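Pectate lyase (Paenibacillus sp. 0602, PDB 5GT5) depolymerises polygalacturonate and partly methylated pectin by eliminative cleavage of the galacturonan chain, probably with calcium as cofactor. Local coordinates at residues P219-N222 / Y223-S227; V229-S232 / K233-I237; A299-T302 / R303-S306. The protein carries 1 engineered substitution. One frame throughout, in Å; residues are numbered along the deposited sequence.

All three interactions are local contacts in the helical segments beside the parallel beta-helix, each partly buried and away from the likely calcium and active sites. Interaction 1 is a turn of helix 219-225, carried by apolar packing and an arginine methylene set over a tyrosine ring. Interaction 2 starts the next helix, 233-241, with a polar cap beside a small apolar patch. Interaction 3, with more exposed residues, follows helix 295-301 with a turn held mostly by backbone bonds. The three are linked in series: a probable hydrogen bond from Arg225 NH1 to Leu231 O joins interactions 1 and 2, and a salt bridge from Asp235 to Arg303 joins 2 and 3. Interactions 1 and 3 do not touch, their centres lying about 17 Å apart.

Interaction 1 (P219-N222 / Y223-S227); sequences PMYN and YLRSS
Tyr223 stands one turn on from Pro219 in helix 219-225, a short alpha-helix beside the parallel beta-helix of this polysaccharide lyase 1 enzyme, and its N donates to Pro219 O at 2.9 Å. Its phenol end leads away from 219-222 to hydrogen-bond with Ala311 O, next to the ring of Tyr317. Leu224 N repeats the i to i+4 bond on Met220 O with an N-H...O angle of 166°. On the buried flank its CD1 lies 4.2 Å from CG of Met220, and the leucine also packs against Ile236 and Ile312 of two other helices. Arg225 N continues to Tyr221 O at 3.0 Å. The arginine side chain turns its CG beside its own backbone N (chi1 -67°), which brings that methylene over one face of the Tyr221 ring. This CH-pi contact measures 3.9 Å from Arg225 CG to the ring centroid. The two side chains run side by side in the same direction, yet the guanidinium plane stands 76° to the ring, with Tyr221 OH at its edge. Glu212 OE1 forms a hydrogen bond with Tyr221 OH and a salt bridge with Arg225 NE, while Arg225 NH1 hydrogen-bonds Leu231 O, which restrains the pair at its polar end. Ser226 leaves the helical conformation; its OG donates to Tyr223 O at 2.7 Å, and Ser226 N bonds to the same oxygen.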
ATOM      1  N   PRO A 219     -12.996  36.888  27.059  1.00  9.83           N
ATOM      2  CA  PRO A 219     -14.433  36.989  27.385  1.00  9.47           C
ATOM      3  C   PRO A 219     -15.112  35.682  27.820  1.00 10.19           C
ATOM      4  O   PRO A 219     -15.921  35.710  28.762  1.00 11.78           O
ATOM      5  CB  PRO A 219     -15.058  37.509  26.094  1.00 10.69           C
ATOM      6  CG  PRO A 219     -13.915  38.117  25.316  1.00 14.64           C
ATOM      7  CD  PRO A 219     -12.656  37.441  25.736  1.00 11.95           C
ATOM      8  N   MET A 220     -14.795  34.559  27.176  1.00  7.97           N
ATOM      9  CA  MET A 220     -15.389  33.300  27.604  1.00  7.56           C
ATOM     10  C   MET A 220     -14.929  32.902  29.001  1.00  7.92           C
ATOM     11  O   MET A 220     -15.752  32.558  29.842  1.00  7.88           O
ATOM     12  CB  MET A 220     -15.046  32.191  26.604  1.00  8.68           C
ATOM     13  CG  MET A 220     -15.627  30.854  27.019  1.00  6.59           C
ATOM     14  SD  MET A 220     -15.183  29.681  25.739  1.00 12.39           S
ATOM     15  CE  MET A 220     -15.654  28.174  26.530  1.00 12.63           C
ATOM     16  N   TYR A 221     -13.619  32.916  29.221  1.00  6.59           N
ATOM     17  CA  TYR A 221     -13.084  32.622  30.539  1.00  6.16           C
ATOM     18  C   TYR A 221     -13.703  33.536  31.596  1.00  8.19           C
ATOM     19  O   TYR A 221     -14.164  33.077  32.675  1.00  7.36           O
ATOM     20  CB  TYR A 221     -11.553  32.750  30.521  1.00  7.52           C
ATOM     21  CG  TYR A 221     -10.956  32.428  31.873  1.00  5.99           C
ATOM     22  CD1 TYR A 221     -10.787  31.118  32.282  1.00  6.37           C
ATOM     23  CD2 TYR A 221     -10.608  33.449  32.768  1.00  8.07           C
ATOM     24  CE1 TYR A 221     -10.284  30.807  33.538  1.00  7.87           C
ATOM     25  CE2 TYR A 221     -10.081  33.152  34.008  1.00  7.72           C
ATOM     26  CZ  TYR A 221      -9.907  31.834  34.390  1.00  8.54           C
ATOM     27  OH  TYR A 221      -9.425  31.511  35.636  1.00  9.05           O
ATOM     28  N   ASN A 222     -13.763  34.826  31.272  1.00  7.10           N
ATOM     29  CA  ASN A 222     -14.359  35.805  32.187  1.00  7.76           C
ATOM     30  C   ASN A 222     -15.818  35.469  32.508  1.00 10.27           C
ATOM     31  O   ASN A 222     -16.238  35.465  33.668  1.00  8.93           O
ATOM     32  CB  ASN A 222     -14.216  37.213  31.593  1.00 10.49           C
ATOM     33  CG  ASN A 222     -14.561  38.316  32.577  1.00 15.09           C
ATOM     34  OD1 ASN A 222     -14.126  38.310  33.729  1.00 13.60           O
ATOM     35  ND2 ASN A 222     -15.368  39.268  32.122  1.00 34.17           N
ATOM     36  N   TYR A 223     -16.585  35.101  31.491  1.00 10.20           N
ATOM     37  CA  TYR A 223     -17.966  34.717  31.701  1.00  8.17           C
ATOM     38  C   TYR A 223     -18.091  33.480  32.600  1.00  8.70           C
ATOM     39  O   TYR A 223     -18.926  33.427  33.497  1.00  8.69           O
ATOM     40  CB  TYR A 223     -18.630  34.466  30.355  1.00  8.40           C
ATOM     41  CG  TYR A 223     -20.072  34.098  30.478  1.00  9.29           C
ATOM     42  CD1 TYR A 223     -21.022  35.045  30.833  1.00  8.65           C
ATOM     43  CD2 TYR A 223     -20.497  32.784  30.271  1.00  8.82           C
ATOM     44  CE1 TYR A 223     -22.363  34.691  30.951  1.00 10.19           C
ATOM     45  CE2 TYR A 223     -21.839  32.420  30.390  1.00 11.53           C
ATOM     46  CZ  TYR A 223     -22.753  33.369  30.759  1.00  9.49           C
ATOM     47  OH  TYR A 223     -24.085  32.996  30.887  1.00 13.17           O
ATOM     48  N   LEU A 224     -17.272  32.465  32.338  1.00  8.15           N
ATOM     49  CA  LEU A 224     -17.302  31.252  33.145  1.00  6.49           C
ATOM     50  C   LEU A 224     -16.999  31.523  34.618  1.00  8.55           C
ATOM     51  O   LEU A 224     -17.580  30.881  35.500  1.00  8.99           O
ATOM     52  CB  LEU A 224     -16.321  30.226  32.599  1.00  6.62           C
ATOM     53  CG  LEU A 224     -16.597  29.741  31.180  1.00  6.04           C
ATOM     54  CD1 LEU A 224     -15.399  28.891  30.728  1.00 10.63           C
ATOM     55  CD2 LEU A 224     -17.923  28.940  31.143  1.00  9.17           C
ATOM     56  N   ARG A 225     -16.061  32.436  34.882  1.00  8.76           N
ATOM     57  CA  ARG A 225     -15.702  32.822  36.259  1.00  7.08           C
ATOM     58  C   ARG A 225     -16.708  33.765  36.907  1.00 11.24           C
ATOM     59  O   ARG A 225     -16.708  33.929  38.127  1.00 11.36           O
ATOM     60  CB  ARG A 225     -14.338  33.517  36.250  1.00  7.47           C
ATOM     61  CG  ARG A 225     -13.162  32.610  35.871  1.00  8.12           C
ATOM     62  CD  ARG A 225     -12.715  31.699  37.014  1.00  9.44           C
ATOM     63  NE  ARG A 225     -12.059  32.525  38.054  1.00  8.39           N
ATOM     64  CZ  ARG A 225     -12.631  32.833  39.225  1.00 10.94           C
ATOM     65  NH1 ARG A 225     -13.825  32.344  39.572  1.00  9.59           N
ATOM     66  NH2 ARG A 225     -11.981  33.626  40.078  1.00 11.95           N
ATOM     67  N   SER A 226     -17.544  34.392  36.081  1.00  9.57           N
ATOM     68  CA  SER A 226     -18.470  35.420  36.556  1.00 10.22           C
ATOM     69  C   SER A 226     -19.642  34.827  37.314  1.00 10.02           C
ATOM     70  O   SER A 226     -19.866  33.618  37.342  1.00  9.97           O
ATOM     71  CB  SER A 226     -19.027  36.228  35.377  1.00 10.50           C
ATOM     72  OG  SER A 226     -20.108  35.543  34.754  1.00 10.00           O
ATOM     73  N   SER A 227     -20.401  35.707  37.972  1.00  9.93           N
ATOM     74  CA  SER A 227     -21.575  35.278  38.703  1.00  9.50           C
ATOM     75  C   SER A 227     -22.680  34.693  37.832  1.00  7.67           C
ATOM     76  O   SER A 227     -23.633  34.135  38.363  1.00  9.96           O
ATOM     77  CB  SER A 227     -22.142  36.471  39.495  1.00 10.27           C
ATOM     78  OG  SER A 227     -22.603  37.479  38.614  1.00 13.31           O
TER

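Interaction 2 (V229-S232 / K233-I237); sequences VGLS and KEDII
A capping box closes the N-terminus of helix 233-241: Ser232, at the N-cap, and Asp235, three residues on, exchange side-chain to backbone hydrogen bonds. Ser232 OG accepts from Asp235 N at 2.9 Å, filling a place that no preceding turn of helix could supply. The serine can do this because OG sits between its own backbone N and carbonyl carbon (chi1 70°), facing into the first turn. In return Ser232 N donates to Asp235 OD2 at 3.0 Å, an almost straight bond (173°) that reaches the oxygen from above the carboxylate plane. The first backbone bond of the helix runs from Ile236 N to Ser232 O at 3.0 Å. Asp235 OD1 has a second partner in the salt bridge to Arg303 NH1, so both carboxylate oxygens are engaged and the rotation of the group is restrained. Its negative charge at this helix end probably also suits the helix dipole. Replacing Asp235 by an alanine would probably leave Ser232 N without its acceptor and Arg303 without its charged mate. An apolar patch adjoins the box. Leu231 CD2 rests on Asp235 CB at 3.7 Å, and Leu231 CB meets Ile236 CG1 at 3.8 Å. Leu231 also touches Met308 and Phe319, while Ile236 reaches Phe319, Trp138 and the Tyr221 and Arg225 side chains, which ties the new helix to its neighbours. Reciprocal bonding of this kind, from N-cap serine to acidic N3 residue, is the classic capping box of an alpha-helix start.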
ATOM      1  N   VAL A 229     -22.141  32.153  35.967  1.00  7.99           N
ATOM      2  CA  VAL A 229     -21.835  30.737  35.954  1.00 10.27           C
ATOM      3  C   VAL A 229     -21.247  30.254  37.273  1.00  7.75           C
ATOM      4  O   VAL A 229     -21.705  29.251  37.809  1.00  9.59           O
ATOM      5  CB  VAL A 229     -20.886  30.376  34.779  1.00  7.84           C
ATOM      6  CG1 VAL A 229     -20.564  28.883  34.749  1.00  9.00           C
ATOM      7  CG2 VAL A 229     -21.505  30.797  33.466  1.00  9.79           C
ATOM      8  N   GLY A 230     -20.224  30.929  37.785  1.00  7.82           N
ATOM      9  CA  GLY A 230     -19.713  30.603  39.116  1.00  9.18           C
ATOM     10  C   GLY A 230     -18.649  29.526  39.175  1.00 11.30           C
ATOM     11  O   GLY A 230     -18.430  28.928  40.232  1.00 11.10           O
ATOM     12  N   LEU A 231     -17.992  29.255  38.048  1.00  7.55           N
ATOM     13  CA  LEU A 231     -16.870  28.311  38.088  1.00  6.70           C
ATOM     14  C   LEU A 231     -15.654  28.950  38.712  1.00  9.30           C
ATOM     15  O   LEU A 231     -15.326  30.100  38.431  1.00  9.08           O
ATOM     16  CB  LEU A 231     -16.507  27.875  36.671  1.00  6.10           C
ATOM     17  CG  LEU A 231     -17.515  26.885  36.081  1.00  7.82           C
ATOM     18  CD1 LEU A 231     -17.408  26.881  34.529  1.00  9.74           C
ATOM     19  CD2 LEU A 231     -17.333  25.460  36.622  1.00  8.72           C
ATOM     20  N   SER A 232     -14.956  28.182  39.536  1.00  8.18           N
ATOM     21  CA  SER A 232     -13.685  28.656  40.075  1.00  9.18           C
ATOM     22  C   SER A 232     -12.544  28.438  39.065  1.00  7.44           C
ATOM     23  O   SER A 232     -12.661  27.690  38.094  1.00  9.19           O
ATOM     24  CB  SER A 232     -13.372  27.918  41.377  1.00 10.91           C
ATOM     25  OG  SER A 232     -13.066  26.559  41.110  1.00 10.30           O
ATOM     26  N   LYS A 233     -11.413  29.100  39.274  1.00  9.34           N
ATOM     27  CA  LYS A 233     -10.232  28.826  38.459  1.00  7.63           C
ATOM     28  C   LYS A 233      -9.853  27.354  38.520  1.00  8.61           C
ATOM     29  O   LYS A 233      -9.565  26.743  37.493  1.00  7.50           O
ATOM     30  CB  LYS A 233      -9.080  29.719  38.940  1.00 11.50           C
ATOM     31  CG  LYS A 233      -7.717  29.436  38.387  1.00 20.14           C
ATOM     32  CD  LYS A 233      -6.677  30.362  39.046  1.00 24.75           C
ATOM     33  CE  LYS A 233      -6.651  30.163  40.564  1.00 39.87           C
ATOM     34  NZ  LYS A 233      -6.178  31.374  41.316  1.00 47.62           N
ATOM     35  N   GLU A 234      -9.899  26.775  39.710  1.00  7.73           N
ATOM     36  CA  GLU A 234      -9.617  25.373  39.900  1.00 10.06           C
ATOM     37  C   GLU A 234     -10.601  24.501  39.123  1.00  9.27           C
ATOM     38  O   GLU A 234     -10.183  23.529  38.502  1.00  8.84           O
ATOM     39  CB  GLU A 234      -9.626  25.031  41.393  1.00 11.78           C
ATOM     40  CG  GLU A 234      -8.498  25.738  42.174  1.00 15.70           C
ATOM     41  CD  GLU A 234      -8.796  27.222  42.624  1.00 28.09           C
ATOM     42  OE1 GLU A 234      -9.935  27.769  42.451  1.00 14.87           O
ATOM     43  OE2 GLU A 234      -7.850  27.837  43.195  1.00 29.38           O
ATOM     44  N   ASP A 235     -11.886  24.858  39.127  1.00  8.39           N
ATOM     45  CA  ASP A 235     -12.892  24.123  38.361  1.00  6.73           C
ATOM     46  C   ASP A 235     -12.528  24.136  36.902  1.00  8.03           C
ATOM     47  O   ASP A 235     -12.615  23.104  36.223  1.00  7.93           O
ATOM     48  CB  ASP A 235     -14.266  24.774  38.494  1.00  7.02           C
ATOM     49  CG  ASP A 235     -14.929  24.538  39.838  1.00  9.67           C
ATOM     50  OD1 ASP A 235     -14.611  23.577  40.576  1.00  8.94           O
ATOM     51  OD2 ASP A 235     -15.827  25.358  40.140  1.00 10.89           O
ATOM     52  N   ILE A 236     -12.150  25.307  36.396  1.00  7.55           N
ATOM     53  CA  ILE A 236     -11.846  25.418  34.958  1.00  6.39           C
ATOM     54  C   ILE A 236     -10.587  24.631  34.587  1.00  8.61           C
ATOM     55  O   ILE A 236     -10.555  23.957  33.561  1.00  7.25           O
ATOM     56  CB  ILE A 236     -11.825  26.884  34.511  1.00  7.38           C
ATOM     57  CG1 ILE A 236     -13.229  27.505  34.728  1.00  7.69           C
ATOM     58  CG2 ILE A 236     -11.293  27.051  33.067  1.00  7.49           C
ATOM     59  CD1 ILE A 236     -13.230  29.011  34.509  1.00  8.33           C
ATOM     60  N   ILE A 237      -9.577  24.643  35.442  1.00  6.96           N
ATOM     61  CA  ILE A 237      -8.419  23.800  35.191  1.00  6.49           C
ATOM     62  C   ILE A 237      -8.821  22.311  35.167  1.00  6.08           C
ATOM     63  O   ILE A 237      -8.404  21.567  34.263  1.00  6.80           O
ATOM     64  CB  ILE A 237      -7.371  24.062  36.277  1.00  5.55           C
ATOM     65  CG1 ILE A 237      -6.735  25.431  36.049  1.00  8.67           C
ATOM     66  CG2 ILE A 237      -6.313  22.965  36.314  1.00  7.90           C
ATOM     67  CD1 ILE A 237      -5.978  25.919  37.285  1.00  9.21           C
TER

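Interaction 3 (A299-T302 / R303-S306); sequences AAQT and RITS
The guanidinium of Arg303 has Ala300 CA at its edge, near the plane, with NE the closest of the group at 4.3 Å. A second flat group, the amide of Gln301, brings NE2 to within 3.9 Å of Ile304 CB. There the glutamine, bent at chi2 (71°), folds back so that the two side chains cross at about a right angle. Arg303 behaves differently: its chain is extended from CG to NE and runs back alongside Ala300, with CB 3.3 Å from Ala300 O. The tip of the arginine leads on to helix 233-241, where NH1 forms a salt bridge with Asp235 OD1 and the side chain also touches Ala238. Backbone bonds hold the turn itself. Arg303 N donates to Ala300 O at 3.0 Å, and Ile304 N to Gln301 O at the same length. Both donors stand above the plane of the carbonyl they meet, 53° out of it. One residue earlier, Ala299 O is gripped twice, by Thr302 N and by Thr302 OG1. The hydroxyl bond, 2.6 Å from Thr302 OG1 to Ala299 O, lies in the carbonyl plane and binds the threonine back onto the preceding turn. Ala300 and Ile304 are the buried members of the contact, and each packs on Ile239, so the apolar side of the turn faces helix 233-241. Beyond Ile304, Thr305 is the N-cap of helix 306-314, with a weak bond from Met308 N to its OG1. The whole is a type I beta turn, Gln301 to Ile304, in the short link from helix 295-301 to helix 306-314.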
ATOM      1  N   ALA A 299     -15.184  12.838  37.074  1.00  8.55           N
ATOM      2  CA  ALA A 299     -15.130  13.649  38.310  1.00  9.26           C
ATOM      3  C   ALA A 299     -15.288  15.140  38.027  1.00 10.27           C
ATOM      4  O   ALA A 299     -16.035  15.849  38.721  1.00 10.36           O
ATOM      5  CB  ALA A 299     -13.850  13.382  39.083  1.00  9.12           C
ATOM      6  N   ALA A 300     -14.613  15.632  36.994  1.00  7.02           N
ATOM      7  CA  ALA A 300     -14.671  17.058  36.655  1.00  8.27           C
ATOM      8  C   ALA A 300     -16.087  17.469  36.295  1.00 10.16           C
ATOM      9  O   ALA A 300     -16.501  18.592  36.588  1.00  9.10           O
ATOM     10  CB  ALA A 300     -13.683  17.376  35.512  1.00  8.52           C
ATOM     11  N   GLN A 301     -16.836  16.563  35.665  1.00  8.35           N
ATOM     12  CA  GLN A 301     -18.218  16.847  35.305  1.00  8.54           C
ATOM     13  C   GLN A 301     -19.067  17.208  36.524  1.00 10.82           C
ATOM     14  O   GLN A 301     -19.993  18.008  36.391  1.00 10.91           O
ATOM     15  CB  GLN A 301     -18.825  15.633  34.575  1.00  9.87           C
ATOM     16  CG  GLN A 301     -20.338  15.719  34.307  1.00 15.69           C
ATOM     17  CD  GLN A 301     -20.722  16.722  33.244  1.00 22.54           C
ATOM     18  OE1 GLN A 301     -20.766  16.397  32.051  1.00 26.60           O
ATOM     19  NE2 GLN A 301     -21.079  17.934  33.668  1.00 24.51           N
ATOM     20  N   THR A 302     -18.733  16.656  37.692  1.00  9.15           N
ATOM     21  CA  THR A 302     -19.524  16.926  38.914  1.00  8.81           C
ATOM     22  C   THR A 302     -19.447  18.395  39.326  1.00 13.16           C
ATOM     23  O   THR A 302     -20.290  18.864  40.108  1.00 10.86           O
ATOM     24  CB  THR A 302     -19.099  16.055  40.114  1.00 12.55           C
ATOM     25  OG1 THR A 302     -17.800  16.456  40.589  1.00 13.98           O
ATOM     26  CG2 THR A 302     -19.151  14.552  39.756  1.00 13.06           C
ATOM     27  N   ARG A 303     -18.449  19.123  38.814  1.00  9.19           N
ATOM     28  CA  ARG A 303     -18.293  20.548  39.114  1.00  9.20           C
ATOM     29  C   ARG A 303     -19.247  21.414  38.323  1.00 11.15           C
ATOM     30  O   ARG A 303     -19.381  22.610  38.628  1.00 11.73           O
ATOM     31  CB  ARG A 303     -16.830  20.996  38.861  1.00  7.71           C
ATOM     32  CG  ARG A 303     -15.771  20.211  39.636  1.00  7.36           C
ATOM     33  CD  ARG A 303     -14.394  20.541  39.075  1.00  8.84           C
ATOM     34  NE  ARG A 303     -13.323  19.800  39.740  1.00  8.80           N
ATOM     35  CZ  ARG A 303     -12.484  20.336  40.635  1.00 10.19           C
ATOM     36  NH1 ARG A 303     -12.581  21.612  40.978  1.00 12.19           N
ATOM     37  NH2 ARG A 303     -11.529  19.583  41.151  1.00 11.97           N
ATOM     38  N   ILE A 304     -19.927  20.850  37.319  1.00  9.28           N
ATOM     39  CA  ILE A 304     -20.878  21.642  36.549  1.00  9.05           C
ATOM     40  C   ILE A 304     -22.289  21.151  36.841  1.00  9.26           C
ATOM     41  O   ILE A 304     -22.674  20.089  36.395  1.00 11.37           O
ATOM     42  CB  ILE A 304     -20.637  21.590  35.016  1.00  8.40           C
ATOM     43  CG1 ILE A 304     -19.186  21.916  34.670  1.00  9.66           C
ATOM     44  CG2 ILE A 304     -21.571  22.574  34.301  1.00  9.27           C
ATOM     45  CD1 ILE A 304     -18.837  21.712  33.154  1.00  9.89           C
ATOM     46  N   THR A 305     -23.053  21.922  37.608  1.00  8.77           N
ATOM     47  CA  THR A 305     -24.418  21.527  37.878  1.00  8.86           C
ATOM     48  C   THR A 305     -25.305  21.856  36.689  1.00  8.96           C
ATOM     49  O   THR A 305     -24.894  22.569  35.769  1.00  9.21           O
ATOM     50  CB  THR A 305     -24.982  22.244  39.107  1.00  8.93           C
ATOM     51  OG1 THR A 305     -25.126  23.644  38.807  1.00  9.70           O
ATOM     52  CG2 THR A 305     -24.087  22.041  40.328  1.00 11.94           C
ATOM     53  N   SER A 306     -26.535  21.351  36.706  1.00 11.80           N
ATOM     54  CA  SER A 306     -27.463  21.594  35.617  1.00 10.97           C
ATOM     55  C   SER A 306     -27.662  23.076  35.343  1.00  9.04           C
ATOM     56  O   SER A 306     -27.670  23.497  34.192  1.00 10.53           O
ATOM     57  CB  SER A 306     -28.820  20.925  35.880  1.00 17.16           C
ATOM     58  OG  SER A 306     -28.647  19.541  36.100  1.00 32.99           O
TER